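Local coordinates for protein uronate dehydrogenase (Agrobacterium tumefaciens, PDB 3RFX) that oxidises uronic acids such as galacturonate and glucuronate to the corresponding aldaric acid lactones, with NAD as the hydride acceptor, at residues Phe142-Ala147 / Thr158-Ile163; Asn93-Ala98 / Arg148-Lys153; Gln103-Phe108 / Pro196-Pro201; Asp51-Asn56 / Ile83-Ile88. The protein carries 1 engineered substitution. All coordinates share one frame; numbering follows the deposited sequence.

Contact 1. Residues Phe142-Ala147 / Thr158-Ile163; sequences FGENLA and TALVRI
Glu144 and Arg162 join helix 135-154 to strand 158-163, consecutive elements of the Rossmann fold; the helix runs back across the parallel sheet, its local axis 9.6 Å from that of the strand and at 160° to it. Arg162 presents its NE side rather than the end of its guanidinium. NH2 donates to Glu144 OE1 at 2.8 Å, while NE donates to Glu144 OE2 at 2.9 Å. Both bonds are nearly straight and use the syn lone pairs, so carboxylate and guanidinium lie almost in one plane, 12° apart, and the pairing fixes the rotation of both groups. Glu144 reaches over because its CG stands anti to the carbonyl carbon (chi1 -67°) and its chain is extended beyond it; Arg162 comes straight out to NE and meets it at about a right angle. Ser110 OG also bonds to Glu144 OE2, a second grip on the buried carboxylate.

Next to the ion pair, toward the Thr158 end, the contact is apolar. Leu160 spreads its two methyls over the helix, CD1 lying 4.0 Å from Glu144 CB and CD2 3.8 Å from Ala147 CB. The Ala147 methyl also rests against Thr158, the polar partner of Tyr95. A water closes this end of the contact, accepting from Thr158 OG1 at 2.6 Å and donating to Ala147 O at 2.8 Å.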
# COMPACT_ATOMS: atom_id res chain seq x y z
N PHE A 142 -1.81 -9.05 -24.83
CA PHE A 142 -1.06 -10.24 -25.26
C PHE A 142 0.38 -9.86 -25.59
O PHE A 142 1.33 -10.54 -25.17
CB PHE A 142 -1.73 -10.92 -26.46
CG PHE A 142 -0.90 -12.03 -27.06
CD1 PHE A 142 -1.04 -13.34 -26.63
CD2 PHE A 142 0.03 -11.76 -28.06
CE1 PHE A 142 -0.27 -14.36 -27.19
CE2 PHE A 142 0.81 -12.77 -28.60
CZ PHE A 142 0.65 -14.07 -28.17
N GLY A 143 0.55 -8.77 -26.34
CA GLY A 143 1.88 -8.28 -26.66
C GLY A 143 2.71 -7.97 -25.41
O GLY A 143 3.89 -8.29 -25.34
N GLU A 144 2.08 -7.32 -24.43
CA GLU A 144 2.77 -7.02 -23.17
C GLU A 144 3.17 -8.28 -22.40
O GLU A 144 4.28 -8.35 -21.86
CB GLU A 144 1.87 -6.17 -22.26
CG GLU A 144 1.60 -4.76 -22.79
CD GLU A 144 0.89 -3.87 -21.77
OE1 GLU A 144 0.68 -4.32 -20.61
OE2 GLU A 144 0.56 -2.72 -22.11
N ASN A 145 2.27 -9.26 -22.33
CA ASN A 145 2.54 -10.49 -21.59
C ASN A 145 3.62 -11.32 -22.28
O ASN A 145 4.49 -11.91 -21.62
CB ASN A 145 1.27 -11.33 -21.43
CG ASN A 145 0.23 -10.64 -20.54
OD1 ASN A 145 0.58 -9.89 -19.63
ND2 ASN A 145 -1.04 -10.90 -20.81
N LEU A 146 3.55 -11.35 -23.61
CA LEU A 146 4.57 -12.05 -24.40
C LEU A 146 5.93 -11.38 -24.24
O LEU A 146 6.94 -12.06 -24.01
CB LEU A 146 4.18 -12.09 -25.88
CG LEU A 146 5.06 -13.00 -26.75
CD1 LEU A 146 4.62 -14.43 -26.59
CD2 LEU A 146 5.01 -12.59 -28.21
N ALA A 147 5.97 -10.06 -24.34
CA ALA A 147 7.23 -9.34 -24.16
C ALA A 147 7.83 -9.60 -22.77
O ALA A 147 9.05 -9.76 -22.63
CB ALA A 147 7.06 -7.83 -24.38
N THR A 158 12.19 -4.58 -23.77
CA THR A 158 11.09 -3.94 -24.50
C THR A 158 10.53 -2.82 -23.63
O THR A 158 10.32 -3.00 -22.43
CB THR A 158 9.92 -4.95 -24.74
OG1 THR A 158 10.38 -6.08 -25.49
CG2 THR A 158 8.74 -4.28 -25.47
N ALA A 159 10.28 -1.66 -24.23
CA ALA A 159 9.49 -0.62 -23.56
C ALA A 159 8.03 -0.82 -23.98
O ALA A 159 7.72 -0.76 -25.16
CB ALA A 159 9.96 0.77 -23.98
N LEU A 160 7.16 -1.08 -23.01
CA LEU A 160 5.74 -1.29 -23.30
C LEU A 160 5.00 0.04 -23.22
O LEU A 160 4.55 0.46 -22.15
CB LEU A 160 5.14 -2.28 -22.30
CG LEU A 160 5.85 -3.63 -22.20
CD1 LEU A 160 5.29 -4.45 -21.05
CD2 LEU A 160 5.75 -4.39 -23.53
N VAL A 161 4.89 0.72 -24.36
CA VAL A 161 4.38 2.08 -24.35
C VAL A 161 2.87 2.09 -24.58
O VAL A 161 2.40 1.81 -25.68
CB VAL A 161 5.09 2.95 -25.40
CG1 VAL A 161 4.70 4.42 -25.22
CG2 VAL A 161 6.60 2.79 -25.29
N ARG A 162 2.13 2.38 -23.52
CA ARG A 162 0.68 2.46 -23.60
C ARG A 162 0.30 3.82 -24.16
O ARG A 162 0.10 4.79 -23.42
CB ARG A 162 0.06 2.22 -22.22
CG ARG A 162 0.26 0.79 -21.76
CD ARG A 162 -0.34 0.53 -20.38
NE ARG A 162 -0.21 -0.88 -20.01
CZ ARG A 162 -0.47 -1.36 -18.80
NH1 ARG A 162 -0.88 -0.54 -17.83
NH2 ARG A 162 -0.33 -2.65 -18.56
N ILE A 163 0.24 3.90 -25.48
CA ILE A 163 -0.02 5.18 -26.15
C ILE A 163 -1.41 5.74 -25.79
O ILE A 163 -2.40 5.02 -25.81
CB ILE A 163 0.11 5.02 -27.68
CG1 ILE A 163 1.55 4.60 -28.03
CG2 ILE A 163 -0.22 6.33 -28.40
CD1 ILE A 163 1.73 4.19 -29.48
O HOH W 1 10.87 -8.11 -23.87

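Contact 2. Residues Asn93-Ala98 / Arg148-Lys153; sequences NLYEAA and RMYFDK
The Tyr150 ring carries Tyr95 CB over one face and Glu96 OE2 at its edge, near the ring plane, where helices 80-100 and 135-154 pack side by side against the Rossmann sheet. The Tyr95 methylene makes a CH-pi contact, CB standing 3.8 Å from the Tyr150 ring centroid and only 7° off the normal. The two rings themselves meet obliquely, with planes at 57° and centroids 5.5 Å apart; Tyr95 CD1 comes to 3.9 Å from Tyr150 CG. Tyr95 then continues past its neighbour, and its hydroxyl is hydrogen-bonded to Thr158 OG1.

Glu96 reaches the Tyr150 hydroxyl by bending at chi2 (-56°), which brings its carboxylate back across the end of the ring. Its other oxygen, OE1, forms salt bridges with Arg99 and with Lys265 of the second subunit, so these positive charges probably stabilise the carboxylate. The helix pair thus adjoins the subunit interface, consistent with the helical dimer contact of short-chain dehydrogenases. Tyr150 OH donates to Glu96 OE2 at 2.7 Å, approaching on the anti side and somewhat out of the carboxylate plane.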
# COMPACT_ATOMS: atom_id res chain seq x y z
N ASN A 93 5.77 -13.76 -34.07
CA ASN A 93 6.79 -13.74 -35.12
C ASN A 93 7.86 -12.67 -34.91
O ASN A 93 9.04 -12.90 -35.17
CB ASN A 93 6.14 -13.58 -36.50
CG ASN A 93 5.32 -14.79 -36.90
OD1 ASN A 93 5.52 -15.88 -36.37
ND2 ASN A 93 4.39 -14.60 -37.85
N LEU A 94 7.44 -11.49 -34.46
CA LEU A 94 8.41 -10.43 -34.22
C LEU A 94 9.39 -10.83 -33.11
O LEU A 94 10.59 -10.59 -33.24
CB LEU A 94 7.71 -9.12 -33.83
CG LEU A 94 8.66 -7.93 -33.70
CD1 LEU A 94 9.05 -7.41 -35.08
CD2 LEU A 94 8.01 -6.81 -32.87
N TYR A 95 8.87 -11.40 -32.02
CA TYR A 95 9.74 -11.75 -30.88
C TYR A 95 10.68 -12.92 -31.21
O TYR A 95 11.87 -12.90 -30.84
CB TYR A 95 8.93 -11.95 -29.57
CG TYR A 95 8.77 -10.61 -28.90
CD1 TYR A 95 9.63 -10.20 -27.90
CD2 TYR A 95 7.82 -9.69 -29.37
CE1 TYR A 95 9.53 -8.93 -27.32
CE2 TYR A 95 7.71 -8.43 -28.81
CZ TYR A 95 8.56 -8.05 -27.79
OH TYR A 95 8.45 -6.79 -27.25
N GLU A 96 10.17 -13.90 -31.94
CA GLU A 96 11.00 -14.99 -32.43
C GLU A 96 12.10 -14.49 -33.36
O GLU A 96 13.26 -14.94 -33.29
CB GLU A 96 10.14 -16.07 -33.09
CG GLU A 96 9.57 -17.05 -32.10
CD GLU A 96 10.67 -17.71 -31.27
OE1 GLU A 96 11.40 -18.55 -31.82
OE2 GLU A 96 10.82 -17.36 -30.07
N ALA A 97 11.76 -13.54 -34.23
CA ALA A 97 12.74 -12.99 -35.16
C ALA A 97 13.82 -12.21 -34.42
O ALA A 97 15.01 -12.32 -34.74
CB ALA A 97 12.06 -12.12 -36.19
N ALA A 98 13.41 -11.43 -33.43
CA ALA A 98 14.38 -10.69 -32.63
C ALA A 98 15.29 -11.67 -31.89
O ALA A 98 16.49 -11.45 -31.78
CB ALA A 98 13.66 -9.76 -31.65
N ARG A 148 6.98 -9.63 -21.75
CA ARG A 148 7.47 -9.88 -20.40
C ARG A 148 8.10 -11.27 -20.30
O ARG A 148 9.15 -11.44 -19.69
CB ARG A 148 6.35 -9.74 -19.36
CG ARG A 148 6.80 -9.99 -17.90
CD ARG A 148 7.73 -8.88 -17.39
NE ARG A 148 8.71 -9.39 -16.43
CZ ARG A 148 9.41 -8.63 -15.59
NH1 ARG A 148 9.22 -7.32 -15.55
NH2 ARG A 148 10.30 -9.20 -14.78
N MET A 149 7.45 -12.26 -20.91
CA MET A 149 7.96 -13.63 -20.90
C MET A 149 9.33 -13.73 -21.60
O MET A 149 10.26 -14.35 -21.06
CB MET A 149 6.94 -14.60 -21.50
CG MET A 149 7.33 -16.08 -21.41
SD MET A 149 8.36 -16.58 -22.82
CE MET A 149 7.12 -16.67 -24.12
N TYR A 150 9.47 -13.10 -22.77
CA TYR A 150 10.76 -13.09 -23.45
C TYR A 150 11.82 -12.34 -22.64
O TYR A 150 13.01 -12.67 -22.71
CB TYR A 150 10.68 -12.53 -24.87
CG TYR A 150 10.19 -13.54 -25.89
CD1 TYR A 150 11.05 -14.09 -26.84
CD2 TYR A 150 8.86 -13.95 -25.90
CE1 TYR A 150 10.60 -15.02 -27.78
CE2 TYR A 150 8.40 -14.87 -26.83
CZ TYR A 150 9.28 -15.40 -27.77
OH TYR A 150 8.80 -16.32 -28.69
N PHE A 151 11.40 -11.33 -21.88
CA PHE A 151 12.35 -10.66 -21.01
C PHE A 151 12.85 -11.56 -19.88
O PHE A 151 14.06 -11.67 -19.66
CB PHE A 151 11.80 -9.37 -20.41
CG PHE A 151 12.69 -8.78 -19.35
CD1 PHE A 151 13.92 -8.25 -19.69
CD2 PHE A 151 12.31 -8.81 -18.02
CE1 PHE A 151 14.75 -7.73 -18.71
CE2 PHE A 151 13.14 -8.29 -17.03
CZ PHE A 151 14.36 -7.75 -17.38
N ASP A 152 11.93 -12.17 -19.15
CA ASP A 152 12.31 -13.07 -18.05
C ASP A 152 13.07 -14.31 -18.54
O ASP A 152 13.95 -14.82 -17.85
CB ASP A 152 11.10 -13.52 -17.24
CG ASP A 152 10.61 -12.45 -16.28
OD1 ASP A 152 11.46 -11.72 -15.71
OD2 ASP A 152 9.38 -12.35 -16.10
N LYS A 153 12.71 -14.80 -19.72
CA LYS A 153 13.28 -16.07 -20.20
C LYS A 153 14.61 -15.88 -20.95
O LYS A 153 15.52 -16.71 -20.81
CB LYS A 153 12.26 -16.84 -21.06
CG LYS A 153 12.69 -18.26 -21.47
CD LYS A 153 11.55 -19.00 -22.19
CE LYS A 153 10.39 -19.35 -21.25
NZ LYS A 153 10.69 -20.41 -20.24

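Contact 3. Residues Gln103-Phe108 / Pro196-Pro201; sequences QPRIVF and PVLGCP
At the amino-terminal ends of the strands of the parallel Rossmann sheet, Arg105, near the beginning of strand 105-111, meets Pro196 and Leu198 in the loop between helix 182-194 and strand 202-205. The arginine does nearly all the touching on its side. Leu198 CB sits over one face of its guanidinium, 3.9 Å from Arg105 CZ, and farther back along the chain Leu198 CD2 lies 4.0 Å from Arg105 CD. Pro196 O is at the edge of the same group, accepting a weak hydrogen bond from Arg105 NH2 (3.4 Å, 147°).

The Arg105 chain is extended through its first two torsions and then turns at chi3 (-72°), which lays the flat group across the leucine. Further bonds hold it there: NH1 donates to Val192 O and Ala195 O, at the carboxyl-terminal end of helix 182-194 and just past it, and NH2 forms a salt bridge with Glu157. Glu157 in turn accepts from the backbone N of Leu198 and of Gly199, tying loop and arginine to one carboxylate.

Leu198 also packs on Val192 of helix 182-194, while the backbone of Arg105 pairs with Ile68 of strand 67-70 and the adjoining Ile106 with Ala159 of strand 158-163.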
# COMPACT_ATOMS: atom_id res chain seq x y z
N GLN A 103 18.55 -10.03 -30.40
CA GLN A 103 17.61 -9.38 -29.48
C GLN A 103 17.72 -7.86 -29.49
O GLN A 103 17.93 -7.24 -28.45
CB GLN A 103 17.76 -9.95 -28.05
CG GLN A 103 17.46 -11.43 -28.03
CD GLN A 103 17.58 -12.09 -26.66
OE1 GLN A 103 17.34 -13.29 -26.54
NE2 GLN A 103 17.94 -11.32 -25.64
N PRO A 104 17.55 -7.25 -30.67
CA PRO A 104 17.54 -5.79 -30.74
C PRO A 104 16.45 -5.26 -29.81
O PRO A 104 15.37 -5.86 -29.73
CB PRO A 104 17.16 -5.52 -32.21
CG PRO A 104 16.41 -6.75 -32.62
CD PRO A 104 17.16 -7.87 -31.95
N ARG A 105 16.74 -4.18 -29.10
CA ARG A 105 15.79 -3.58 -28.17
C ARG A 105 14.52 -3.14 -28.91
O ARG A 105 14.61 -2.61 -30.02
CB ARG A 105 16.45 -2.39 -27.47
CG ARG A 105 15.61 -1.73 -26.39
CD ARG A 105 16.46 -0.75 -25.60
NE ARG A 105 17.42 -1.44 -24.73
CZ ARG A 105 18.30 -0.81 -23.96
NH1 ARG A 105 18.33 0.52 -23.95
NH2 ARG A 105 19.15 -1.50 -23.20
N ILE A 106 13.36 -3.34 -28.29
CA ILE A 106 12.07 -3.05 -28.92
C ILE A 106 11.30 -1.94 -28.19
O ILE A 106 11.17 -1.96 -26.97
CB ILE A 106 11.20 -4.31 -28.96
CG1 ILE A 106 11.87 -5.38 -29.83
CG2 ILE A 106 9.77 -3.99 -29.47
CD1 ILE A 106 11.29 -6.75 -29.64
N VAL A 107 10.81 -0.97 -28.95
CA VAL A 107 9.77 -0.07 -28.43
C VAL A 107 8.45 -0.60 -28.97
O VAL A 107 8.21 -0.58 -30.17
CB VAL A 107 9.98 1.40 -28.87
CG1 VAL A 107 8.80 2.29 -28.43
CG2 VAL A 107 11.28 1.95 -28.30
N PHE A 108 7.60 -1.12 -28.08
CA PHE A 108 6.33 -1.69 -28.49
C PHE A 108 5.21 -0.66 -28.34
O PHE A 108 5.04 -0.07 -27.28
CB PHE A 108 6.01 -2.91 -27.63
CG PHE A 108 4.64 -3.50 -27.86
CD1 PHE A 108 4.19 -3.76 -29.15
CD2 PHE A 108 3.81 -3.81 -26.79
CE1 PHE A 108 2.94 -4.32 -29.37
CE2 PHE A 108 2.55 -4.37 -27.01
CZ PHE A 108 2.12 -4.63 -28.29
N PRO A 196 21.48 2.28 -20.71
CA PRO A 196 22.30 1.07 -20.61
C PRO A 196 21.43 -0.14 -20.26
O PRO A 196 21.55 -1.19 -20.88
CB PRO A 196 23.26 1.39 -19.46
CG PRO A 196 23.39 2.89 -19.49
CD PRO A 196 22.02 3.40 -19.93
N VAL A 197 20.53 0.04 -19.29
CA VAL A 197 19.63 -1.03 -18.86
C VAL A 197 18.18 -0.54 -18.90
O VAL A 197 17.85 0.52 -18.38
CB VAL A 197 19.98 -1.50 -17.43
CG1 VAL A 197 19.00 -2.57 -16.97
CG2 VAL A 197 21.41 -2.04 -17.37
N LEU A 198 17.31 -1.33 -19.53
CA LEU A 198 15.90 -0.93 -19.70
C LEU A 198 14.96 -1.84 -18.93
O LEU A 198 14.11 -1.37 -18.18
CB LEU A 198 15.50 -0.94 -21.18
CG LEU A 198 14.03 -0.58 -21.40
CD1 LEU A 198 13.86 0.90 -21.16
CD2 LEU A 198 13.55 -0.95 -22.80
N GLY A 199 15.12 -3.15 -19.13
CA GLY A 199 14.19 -4.12 -18.57
C GLY A 199 12.98 -4.28 -19.48
O GLY A 199 13.12 -4.22 -20.71
N CYS A 200 11.81 -4.48 -18.90
CA CYS A 200 10.57 -4.57 -19.67
C CYS A 200 9.49 -3.68 -19.04
O CYS A 200 8.43 -4.17 -18.65
CB CYS A 200 10.08 -6.02 -19.73
SG CYS A 200 8.76 -6.37 -20.96
N PRO A 201 9.75 -2.37 -18.94
CA PRO A 201 8.84 -1.50 -18.19
C PRO A 201 7.56 -1.12 -18.94
O PRO A 201 7.58 -0.96 -20.16
CB PRO A 201 9.69 -0.25 -17.97
CG PRO A 201 10.55 -0.19 -19.20
CD PRO A 201 10.92 -1.64 -19.46

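Contact 4. Residues Asp51-Asn56 / Ile83-Ile88; sequences DLADAN and ILQGNI. With NAD (nicotinamide-adenine-dinucleotide), chain D.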
# COMPACT_ATOMS: atom_id res chain seq x y z
N ASP A 51 3.77 -9.09 -44.41
CA ASP A 51 2.74 -9.35 -43.42
C ASP A 51 3.41 -9.84 -42.14
O ASP A 51 4.25 -10.75 -42.18
CB ASP A 51 1.81 -10.43 -43.97
CG ASP A 51 0.55 -10.59 -43.15
OD1 ASP A 51 0.52 -10.15 -41.98
OD2 ASP A 51 -0.42 -11.17 -43.68
N LEU A 52 3.07 -9.24 -41.00
CA LEU A 52 3.60 -9.68 -39.70
C LEU A 52 3.25 -11.13 -39.40
O LEU A 52 3.90 -11.78 -38.58
CB LEU A 52 3.09 -8.77 -38.58
CG LEU A 52 3.68 -7.36 -38.63
CD1 LEU A 52 2.88 -6.35 -37.79
CD2 LEU A 52 5.14 -7.38 -38.19
N ALA A 53 2.22 -11.64 -40.07
CA ALA A 53 1.78 -13.01 -39.83
C ALA A 53 2.66 -14.02 -40.56
O ALA A 53 2.51 -15.22 -40.38
CB ALA A 53 0.31 -13.17 -40.24
N ASP A 54 3.56 -13.52 -41.40
CA ASP A 54 4.44 -14.35 -42.22
C ASP A 54 5.81 -14.45 -41.55
O ASP A 54 6.62 -13.54 -41.66
CB ASP A 54 4.57 -13.72 -43.62
CG ASP A 54 5.44 -14.54 -44.57
OD1 ASP A 54 6.29 -15.34 -44.10
OD2 ASP A 54 5.28 -14.39 -45.79
N ALA A 55 6.06 -15.57 -40.88
CA ALA A 55 7.25 -15.74 -40.03
C ALA A 55 8.57 -15.56 -40.77
O ALA A 55 9.47 -14.86 -40.28
CB ALA A 55 7.21 -17.09 -39.33
N ASN A 56 8.69 -16.17 -41.94
CA ASN A 56 9.91 -16.04 -42.73
C ASN A 56 10.15 -14.60 -43.16
O ASN A 56 11.27 -14.12 -43.13
CB ASN A 56 9.86 -16.95 -43.97
CG ASN A 56 9.98 -18.42 -43.62
OD1 ASN A 56 10.43 -18.78 -42.53
ND2 ASN A 56 9.58 -19.28 -44.55
N ILE A 83 -7.18 -9.03 -36.04
CA ILE A 83 -6.40 -8.77 -34.82
C ILE A 83 -5.45 -9.94 -34.58
O ILE A 83 -4.27 -9.75 -34.29
CB ILE A 83 -7.33 -8.67 -33.59
CG1 ILE A 83 -8.35 -7.56 -33.79
CG2 ILE A 83 -6.52 -8.43 -32.31
CD1 ILE A 83 -7.84 -6.22 -33.48
N LEU A 84 -5.99 -11.14 -34.70
CA LEU A 84 -5.21 -12.37 -34.53
C LEU A 84 -3.96 -12.34 -35.41
O LEU A 84 -2.86 -12.64 -34.95
CB LEU A 84 -6.08 -13.58 -34.89
CG LEU A 84 -5.47 -14.96 -34.66
CD1 LEU A 84 -5.34 -15.24 -33.16
CD2 LEU A 84 -6.31 -16.03 -35.34
N GLN A 85 -4.13 -11.96 -36.67
CA GLN A 85 -3.02 -11.94 -37.62
C GLN A 85 -1.96 -10.88 -37.31
O GLN A 85 -0.77 -11.18 -37.29
CB GLN A 85 -3.54 -11.77 -39.05
CG GLN A 85 -4.49 -12.88 -39.49
CD GLN A 85 -3.77 -14.18 -39.79
OE1 GLN A 85 -2.68 -14.18 -40.34
NE2 GLN A 85 -4.39 -15.30 -39.42
N GLY A 86 -2.40 -9.65 -37.08
CA GLY A 86 -1.47 -8.54 -36.91
C GLY A 86 -0.86 -8.39 -35.52
O GLY A 86 0.29 -7.96 -35.38
N ASN A 87 -1.63 -8.75 -34.49
CA ASN A 87 -1.26 -8.41 -33.11
C ASN A 87 -0.93 -9.61 -32.24
O ASN A 87 -0.36 -9.46 -31.16
CB ASN A 87 -2.39 -7.63 -32.43
CG ASN A 87 -2.62 -6.27 -33.04
OD1 ASN A 87 -2.02 -5.92 -34.06
ND2 ASN A 87 -3.49 -5.48 -32.40
N ILE A 88 -1.32 -10.80 -32.69
CA ILE A 88 -1.11 -12.00 -31.89
C ILE A 88 -0.06 -12.88 -32.58
O ILE A 88 1.06 -12.99 -32.09
CB ILE A 88 -2.44 -12.72 -31.60
CG1 ILE A 88 -3.34 -11.79 -30.77
CG2 ILE A 88 -2.20 -14.01 -30.84
CD1 ILE A 88 -4.65 -12.38 -30.39
PA NAD D . -2.32 2.80 -38.11
O1A NAD D . -3.71 1.78 -38.04
O2A NAD D . -2.55 4.41 -38.59
O5B NAD D . -0.80 2.08 -38.48
C5B NAD D . -0.79 0.69 -38.47
C4B NAD D . 0.05 0.05 -39.58
O4B NAD D . 0.32 -1.33 -39.35
C3B NAD D . -0.54 0.20 -40.91
O3B NAD D . 0.04 1.08 -41.80
C2B NAD D . -0.95 -1.16 -41.32
O2B NAD D . -1.02 -1.44 -42.71
C1B NAD D . -0.01 -2.02 -40.54
N9A NAD D . -0.44 -3.37 -40.33
C8A NAD D . -1.71 -3.82 -39.89
N7A NAD D . -1.70 -5.19 -39.94
C5A NAD D . -0.44 -5.60 -40.42
C6A NAD D . 0.11 -6.87 -40.66
N6A NAD D . -0.68 -8.04 -40.43
N1A NAD D . 1.40 -6.98 -41.14
C2A NAD D . 2.16 -5.85 -41.39
N3A NAD D . 1.62 -4.55 -41.14
C4A NAD D . 0.33 -4.47 -40.67
O3 NAD D . -2.06 2.91 -36.58
PN NAD D . -1.41 4.16 -35.83
O1N NAD D . -0.35 4.82 -36.70
O2N NAD D . -2.48 5.19 -35.47
O5D NAD D . -0.73 3.63 -34.51
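Ala53 and Gln85 make the closest approach between the turn after strand 45-49 and helix 80-100, beside the adenine site of NAD. The Ala53 methyl touches Gln85 twice: CB lies 3.2 Å from OE1 and 3.7 Å from the backbone O. Gln85 bends at chi2 (-74°), which folds its amide back over the methyl. No hydrogen bond joins the two segments at any point.

Leu52 and Gly86 meet more loosely, Leu52 CD1 standing 3.9 Å from Gly86 O, and the adenine shares their packing. Leu52 N donates to N1A of NAD at 2.8 Å, almost straight (174°), and Leu52 CG is 3.4 Å from the same N1A. The amino group N6A donates to Asp51 OD1 at 2.9 Å, and Gly86 CA packs 3.6 Å from N6A of NAD. Reading adenine with an aspartate carboxylate and the next backbone N-H is a familiar device of short-chain dehydrogenases. Asp51 is itself held in place: CG anti to the backbone N (chi1 -169°) lets OD1 accept from Ala53 N at 3.0 Å, an Asx turn inside the type I turn 51-54.

On the solvent side, Asp54 to Asn56 are exposed and turn away from residues 83-88; Asp54 OD1 caps Ala57 N at the start of helix 55-62.

Helix 80-100, with a wider pi-type turn at 84-88, touches helix 55-62 through Ala55 on Asn93 and helix 135-154 through Ile88 on Phe142, while Leu84 packs on Leu84 of the second subunit.

Along the chain contact 4 closes first; contacts 2 and 3 then interleave, and contact 1 is nested inside the loop that contact 3 closes. Helix 80-100 serves contacts 4 and 2, whose centres are about 15 Å apart, and Asn93 ND2 of contact 2 bonds to Leu52 O of contact 4. Helix 135-154 serves contacts 2 and 1, centres about 11 Å apart. Contacts 1 and 3 meet in the sheet, where Ala159 pairs with Ile106 and Leu160 with Pro201. Contacts 3 and 4, about 21 Å apart between centres, do not touch. Helices 80-100 and 135-154 thus link the adenine site to the sheet and to the second subunit, which contacts 1, 2 and 4 all reach.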